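Local coordinates for protein putative sugar phosphate isomerase (Acidithiobacillus ferrooxidans, PDB 3L2H) that is a metal-binding cupin, probably a sugar phosphate isomerase, whose substrate and reaction remain to be established, at residues 124-129 with 139-144. Numbering follows the deposited sequence. Where two conformers were deposited one is given.
Sequences LDQDVV and YRNNGE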
ATOM      1  N   LEU B 124      -5.080   4.040  -8.395  1.00 20.42           N
ATOM      2  CA  LEU B 124      -4.076   4.154  -7.339  1.00 20.24           C
ATOM      3  C   LEU B 124      -3.839   5.614  -7.011  1.00 19.95           C
ATOM      4  O   LEU B 124      -4.004   6.480  -7.854  1.00 19.37           O
ATOM      5  CB  LEU B 124      -2.752   3.553  -7.775  1.00 19.01           C
ATOM      6  CG  LEU B 124      -2.786   2.091  -8.111  1.00 19.49           C
ATOM      7  CD1 LEU B 124      -1.393   1.640  -8.694  1.00 17.79           C
ATOM      8  CD2 LEU B 124      -3.232   1.253  -6.851  1.00 20.33           C
ATOM      9  N   ASP B 125      -3.480   5.863  -5.767  1.00 20.54           N
ATOM     10  CA  ASP B 125      -3.172   7.206  -5.313  1.00 21.34           C
ATOM     11  C   ASP B 125      -1.937   7.816  -6.001  1.00 18.81           C
ATOM     12  O   ASP B 125      -1.873   9.035  -6.118  1.00 18.60           O
ATOM     13  CB  ASP B 125      -2.925   7.209  -3.815  1.00 23.43           C
ATOM     14  CG  ASP B 125      -4.213   7.118  -3.001  1.00 26.23           C
ATOM     15  OD1 ASP B 125      -5.310   7.321  -3.528  1.00 27.73           O
ATOM     16  OD2 ASP B 125      -4.094   6.908  -1.795  1.00 30.32           O
ATOM     17  N   GLN B 126      -0.989   6.989  -6.409  1.00 17.36           N
ATOM     18  CA  GLN B 126       0.194   7.430  -7.144  1.00 17.20           C
ATOM     19  C   GLN B 126       0.380   6.668  -8.471  1.00 16.62           C
ATOM     20  O   GLN B 126       0.311   5.435  -8.521  1.00 16.90           O
ATOM     21  CB  GLN B 126       1.468   7.250  -6.319  1.00 17.63           C
ATOM     22  CG  GLN B 126       1.553   8.108  -5.023  1.00 18.75           C
ATOM     23  CD  GLN B 126       2.900   7.910  -4.272  1.00 20.53           C
ATOM     24  OE1 GLN B 126       2.960   7.053  -3.406  1.00 19.18           O
ATOM     25  NE2 GLN B 126       3.999   8.669  -4.664  1.00 20.52           N
ATOM     26  N   ASP B 127       0.736   7.406  -9.509  1.00 15.30           N
ATOM     27  CA  ASP B 127       1.057   6.794 -10.800  1.00 15.97           C
ATOM     28  C   ASP B 127       1.940   7.763 -11.556  1.00 14.68           C
ATOM     29  O   ASP B 127       2.082   8.944 -11.194  1.00 14.22           O
ATOM     30  CB  ASP B 127      -0.241   6.486 -11.565  1.00 16.25           C
ATOM     31  CG  ASP B 127      -0.068   5.514 -12.747  1.00 17.18           C
ATOM     32  OD1 ASP B 127       0.961   4.808 -12.856  1.00 17.34           O
ATOM     33  OD2 ASP B 127      -1.031   5.490 -13.563  1.00 19.01           O
ATOM     34  N   VAL B 128       2.550   7.254 -12.603  1.00 15.75           N
ATOM     35  CA  VAL B 128       3.345   8.030 -13.517  1.00 15.09           C
ATOM     36  C   VAL B 128       2.851   7.589 -14.886  1.00 16.71           C
ATOM     37  O   VAL B 128       2.697   6.382 -15.133  1.00 16.52           O
ATOM     38  CB  VAL B 128       4.839   7.787 -13.359  1.00 14.98           C
ATOM     39  CG1 VAL B 128       5.616   8.643 -14.403  1.00 13.65           C
ATOM     40  CG2 VAL B 128       5.305   8.078 -11.915  1.00 15.40           C
ATOM     41  N   VAL B 129       2.537   8.540 -15.747  1.00 16.76           N
ATOM     42  CA  VAL B 129       2.043   8.202 -17.062  1.00 16.84           C
ATOM     43  C   VAL B 129       2.835   8.946 -18.102  1.00 16.93           C
ATOM     44  O   VAL B 129       2.987  10.169 -17.999  1.00 16.10           O
ATOM     45  CB  VAL B 129       0.567   8.542 -17.227  1.00 17.57           C
ATOM     46  CG1 VAL B 129       0.073   8.080 -18.650  1.00 17.69           C
ATOM     47  CG2 VAL B 129      -0.267   7.943 -16.081  1.00 18.28           C
ATOM     48  N   TYR B 139       3.262  12.998 -13.428  1.00 16.30           N
ATOM     49  CA  TYR B 139       3.451  12.394 -12.143  1.00 15.70           C
ATOM     50  C   TYR B 139       2.185  12.746 -11.387  1.00 16.52           C
ATOM     51  O   TYR B 139       1.871  13.936 -11.256  1.00 16.40           O
ATOM     52  CB  TYR B 139       4.638  12.998 -11.428  1.00 15.41           C
ATOM     53  CG  TYR B 139       5.965  12.888 -12.122  1.00 15.15           C
ATOM     54  CD1 TYR B 139       6.790  11.791 -11.928  1.00 15.32           C
ATOM     55  CD2 TYR B 139       6.411  13.910 -12.947  1.00 15.00           C
ATOM     56  CE1 TYR B 139       8.052  11.729 -12.591  1.00 15.03           C
ATOM     57  CE2 TYR B 139       7.600  13.844 -13.606  1.00 14.79           C
ATOM     58  CZ  TYR B 139       8.445  12.753 -13.388  1.00 14.76           C
ATOM     59  OH  TYR B 139       9.645  12.757 -14.032  1.00 14.66           O
ATOM     60  N   ARG B 140       1.418  11.730 -10.966  1.00 16.25           N
ATOM     61  CA  ARG B 140       0.199  11.978 -10.225  1.00 16.83           C
ATOM     62  C   ARG B 140       0.372  11.396  -8.829  1.00 15.98           C
ATOM     63  O   ARG B 140       0.622  10.222  -8.672  1.00 15.25           O
ATOM     64  CB  ARG B 140      -1.016  11.376 -10.922  1.00 17.54           C
ATOM     65  CG  ARG B 140      -2.305  11.779 -10.222  1.00 18.37           C
ATOM     66  CD  ARG B 140      -3.567  11.210 -10.914  1.00 20.01           C
ATOM     67  NE  ARG B 140      -3.495   9.804 -11.224  1.00 20.21           N
ATOM     68  CZ  ARG B 140      -3.624   8.843 -10.323  1.00 21.85           C
ATOM     69  NH1 ARG B 140      -3.773   9.146  -9.045  1.00 22.75           N
ATOM     70  NH2 ARG B 140      -3.505   7.574 -10.685  1.00 22.78           N
ATOM     71  N   ASN B 141       0.223  12.256  -7.849  1.00 16.63           N
ATOM     72  CA  ASN B 141       0.535  11.961  -6.450  1.00 16.03           C
ATOM     73  C   ASN B 141      -0.557  12.486  -5.555  1.00 16.99           C
ATOM     74  O   ASN B 141      -0.530  13.626  -5.127  1.00 14.41           O
ATOM     75  CB  ASN B 141       1.923  12.557  -6.108  1.00 15.77           C
ATOM     76  CG  ASN B 141       3.057  11.768  -6.796  1.00 15.23           C
ATOM     77  OD1 ASN B 141       3.155  10.533  -6.600  1.00 15.30           O
ATOM     78  ND2 ASN B 141       3.868  12.428  -7.603  1.00 13.60           N
ATOM     79  N   ASN B 142      -1.501  11.599  -5.233  1.00 18.29           N
ATOM     80  CA  ASN B 142      -2.659  11.995  -4.436  1.00 20.73           C
ATOM     81  C   ASN B 142      -3.234  13.365  -4.775  1.00 22.99           C
ATOM     82  O   ASN B 142      -3.267  14.263  -3.923  1.00 24.47           O
ATOM     83  CB  ASN B 142      -2.269  12.072  -2.969  1.00 21.53           C
ATOM     84  CG  ASN B 142      -2.159  10.713  -2.342  1.00 22.41           C
ATOM     85  OD1 ASN B 142      -3.117  10.273  -1.685  1.00 25.08           O
ATOM     86  ND2 ASN B 142      -1.066  10.024  -2.566  1.00 19.09           N
ATOM     87  N   GLY B 143      -3.662  13.641  -5.972  1.00 23.65           N
ATOM     88  CA  GLY B 143      -4.230  15.027  -6.023  1.00 24.92           C
ATOM     89  C   GLY B 143      -3.271  16.140  -6.439  1.00 23.83           C
ATOM     90  O   GLY B 143      -3.732  17.220  -6.795  1.00 25.52           O
ATOM     91  N   GLU B 144      -1.964  15.888  -6.367  0.50 22.21           N
ATOM     92  CA  GLU B 144      -0.980  16.752  -6.963  0.50 21.08           C
ATOM     93  C   GLU B 144      -0.706  16.177  -8.358  0.50 19.73           C
ATOM     94  O   GLU B 144      -0.186  15.066  -8.466  0.50 18.84           O
ATOM     95  CB  GLU B 144       0.303  16.795  -6.133  0.50 21.29           C
ATOM     96  CG  GLU B 144       0.136  17.489  -4.789  0.50 21.69           C
ATOM     97  CD  GLU B 144      -0.372  18.900  -4.973  0.50 22.15           C
ATOM     98  OE1 GLU B 144       0.284  19.675  -5.706  0.50 21.65           O
ATOM     99  OE2 GLU B 144      -1.442  19.211  -4.414  0.50 22.60           O
TER
HETATM  100  O   HOH W   1      -0.989   7.532  -1.105  1.00 44.50           O
HETATM  101  O   HOH W   2       3.638   9.015  -8.800  1.00 18.33           O
HETATM  102  O   HOH W   3      -3.184   7.006 -13.537  1.00 21.73           O
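R140 reaches across from its strand to the carbonyl of L124, just ahead of the neighbouring strand, and grips that one oxygen end-on with two nitrogens: NH1 lies 2.9 Å and NH2 3.1 Å from L124 O, which sits at the guanidinium edge, in its plane. The side chain leaves the backbone extended and bends at chi3 (48°), which turns NE back toward 124-129. NH2 also donates to a water that in turn donates to D127 OD2; the direct D127 OD2 to R140 NH2 separation, 4.3 Å, is too long for a salt bridge. The salt bridge of R140 is with E68, while D127 bonds H65 and the backbone of Y67. An alanine at R140 would probably leave L124 O without both its donors here and E68 without its cationic mate. Between the backbones, D127 N donates to R140 O and R140 N to D127 O, each 2.9 Å, and N142 N donates to D125 O (2.7 Å), carrying the pairing into the type I' turn from N141 to E144. On the face shared with V128 and Y139, Q126 NE2 donates to N141 OD1 (2.8 Å); the acceptor lies in the amide plane of Q126, whereas the donor stands above the carbonyl plane of N141. Another water lies within hydrogen-bonding distance of both N141 OD1 and D127 O. At the turn a water joins D125 OD2 to N142 ND2, which also bonds Y67 of the second subunit. V128 and Y139 lie side by side, pointing the same way, with V128 CG2 4.0 Å from Y139 CD1; the Y139 ring stacks on Y139 of the second subunit. The hairpin of strands 126-131 and 136-141 forms the middle of a four-stranded antiparallel sheet, flanked by strands 64-65 and 144-149, with its Q126, V128 and Y139 face against the second subunit.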